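PDB 3V6N: lectin, which agglutinates red blood cells, probably by binding sugars, and holds calcium and sodium ions in a four-bladed beta-propeller. Local coordinates for residues 27-32 with 218-223. Numbering follows the deposited sequence.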
loop_
_atom_site.group_PDB
_atom_site.type_symbol
_atom_site.label_atom_id
_atom_site.label_comp_id
_atom_site.label_asym_id
_atom_site.label_seq_id
_atom_site.Cartn_x
_atom_site.Cartn_y
_atom_site.Cartn_z
ATOM N N VAL A 27 9.192 16.240 11.008
ATOM C CA VAL A 27 10.107 17.321 11.345
ATOM C C VAL A 27 11.556 16.878 11.081
ATOM O O VAL A 27 11.934 15.713 11.314
ATOM C CB VAL A 27 9.922 17.722 12.834
ATOM C CG1 VAL A 27 11.093 18.519 13.372
ATOM C CG2 VAL A 27 8.630 18.518 13.007
ATOM N N LEU A 28 12.361 17.814 10.592
ATOM C CA LEU A 28 13.794 17.633 10.529
ATOM C C LEU A 28 14.386 18.394 11.691
ATOM O O LEU A 28 14.206 19.616 11.795
ATOM C CB LEU A 28 14.362 18.186 9.215
ATOM C CG LEU A 28 15.904 18.283 9.107
ATOM C CD1 LEU A 28 16.584 16.954 9.424
ATOM C CD2 LEU A 28 16.308 18.791 7.720
ATOM N N LEU A 29 15.102 17.672 12.556
ATOM C CA LEU A 29 15.623 18.255 13.784
ATOM C C LEU A 29 17.162 18.276 13.805
ATOM O O LEU A 29 17.797 17.296 13.399
ATOM C CB LEU A 29 15.092 17.478 15.003
ATOM C CG LEU A 29 15.407 18.001 16.411
ATOM C CD1 LEU A 29 14.571 19.220 16.773
ATOM C CD2 LEU A 29 15.177 16.895 17.422
ATOM N N ASP A 30 17.733 19.408 14.242
ATOM C CA ASP A 30 19.106 19.458 14.746
ATOM C C ASP A 30 18.989 19.075 16.206
ATOM O O ASP A 30 18.521 19.853 17.014
ATOM C CB ASP A 30 19.695 20.870 14.642
ATOM C CG ASP A 30 21.147 20.952 15.139
ATOM O OD1 ASP A 30 21.580 20.184 16.038
ATOM O OD2 ASP A 30 21.875 21.806 14.613
ATOM N N TYR A 31 19.390 17.861 16.550
ATOM C CA TYR A 31 19.054 17.336 17.876
ATOM C C TYR A 31 20.108 17.610 18.949
ATOM O O TYR A 31 19.914 17.222 20.101
ATOM C CB TYR A 31 18.666 15.854 17.801
ATOM C CG TYR A 31 19.773 14.916 17.380
ATOM C CD1 TYR A 31 20.008 14.643 16.026
ATOM C CD2 TYR A 31 20.569 14.286 18.332
ATOM C CE1 TYR A 31 21.013 13.785 15.641
ATOM C CE2 TYR A 31 21.573 13.427 17.958
ATOM C CZ TYR A 31 21.786 13.172 16.618
ATOM O OH TYR A 31 22.779 12.299 16.262
ATOM N N ALA A 32 21.188 18.302 18.573
ATOM C CA ALA A 32 22.189 18.839 19.510
ATOM C C ALA A 32 22.558 17.908 20.694
ATOM O O ALA A 32 22.244 18.197 21.859
ATOM C CB ALA A 32 21.745 20.203 20.008
ATOM N N PRO A 218 13.471 21.155 23.924
ATOM C CA PRO A 218 12.473 22.222 24.032
ATOM C C PRO A 218 11.978 22.767 22.691
ATOM O O PRO A 218 10.867 23.298 22.623
ATOM C CB PRO A 218 13.215 23.320 24.820
ATOM C CG PRO A 218 14.196 22.567 25.659
ATOM C CD PRO A 218 14.649 21.430 24.772
ATOM N N SER A 219 12.793 22.652 21.641
ATOM C CA SER A 219 12.398 23.114 20.307
ATOM C C SER A 219 11.169 22.374 19.747
ATOM O O SER A 219 10.565 22.825 18.780
ATOM C CB SER A 219 13.574 23.023 19.320
ATOM O OG SER A 219 13.931 21.670 19.041
ATOM N N LEU A 220 10.812 21.244 20.354
ATOM C CA LEU A 220 9.604 20.506 19.983
ATOM C C LEU A 220 8.334 20.924 20.741
ATOM O O LEU A 220 7.270 20.318 20.548
ATOM C CB LEU A 220 9.814 18.999 20.152
ATOM C CG LEU A 220 10.845 18.258 19.286
ATOM C CD1 LEU A 220 10.891 16.790 19.711
ATOM C CD2 LEU A 220 10.567 18.409 17.787
ATOM N N ARG A 221 8.436 21.931 21.611
ATOM C CA ARG A 221 7.261 22.417 22.352
ATOM C C ARG A 221 6.180 22.953 21.413
ATOM O O ARG A 221 6.428 23.871 20.629
ATOM C CB ARG A 221 7.656 23.468 23.397
ATOM C CG ARG A 221 8.339 22.851 24.609
ATOM C CD ARG A 221 8.939 23.882 25.552
ATOM N NE ARG A 221 10.123 23.340 26.221
ATOM C CZ ARG A 221 10.115 22.550 27.295
ATOM N NH1 ARG A 221 8.973 22.180 27.867
ATOM N NH2 ARG A 221 11.264 22.125 27.804
ATOM N N GLY A 222 4.992 22.351 21.482
ATOM C CA GLY A 222 3.871 22.735 20.623
ATOM C C GLY A 222 3.790 21.952 19.325
ATOM O O GLY A 222 2.865 22.141 18.532
ATOM N N ILE A 223 4.762 21.073 19.105
ATOM C CA ILE A 223 4.749 20.174 17.952
ATOM C C ILE A 223 4.283 18.784 18.396
ATOM O O ILE A 223 3.422 18.174 17.758
ATOM C CB ILE A 223 6.138 20.120 17.259
ATOM C CG1 ILE A 223 6.509 21.506 16.713
ATOM C CG2 ILE A 223 6.153 19.070 16.154
ATOM C CD1 ILE A 223 7.866 21.593 16.047
#
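Val27 and Leu29 meet Ser219, Leu220 and Ile223 without any aromatic or other planar side chain between them. The flat group close by, the ring of Tyr31, leads away from 218-223 and packs edge-to-face with Phe177, while Trp217 touches Leu29 from just outside the segment.

What remains is a worked example of branched aliphatic packing. Val27 and Leu29, two residues apart on strand 25-30, both have CB on the side facing 218-223, whereas the intervening Leu28 packs on Tyr19 and Leu41. Val27 is forked: CG1, anti to the backbone N (chi1 162°), lies 4.4 Å from Leu220 CD2. Its other branch, CG2, meets Ile223 CG2 at 4.0 Å, the two beta-branched side chains approaching at a slant. Leu220 CD2 also reaches Leu29 CD1 at 4.2 Å, so that this one methyl bridges both strand residues. The same Leu29 CD1 sits 3.4 Å from Ser219 OG, a close methyl-to-oxygen contact; the hydroxyl itself is hydrogen-bonded to Asp38 OD2.

Behind the contact, a backbone bond from Ile223 N to Leu220 O (3.0 Å) holds the two residues in one turn. Just after the strand, Asp30 OD1 accepts from Ala32 N at 3.2 Å in an Asx turn.

The contact joins the third strand of the first propeller blade to the chain following helix 213-216, in the predicted last hemopexin repeat, consistent with first and last blades meeting here. Its 178 Å² of buried surface depends on the fit of methyl groups, not on bond geometry; polar links to neighbours include the Tyr31 O hydrogen bond with Trp217 NE1.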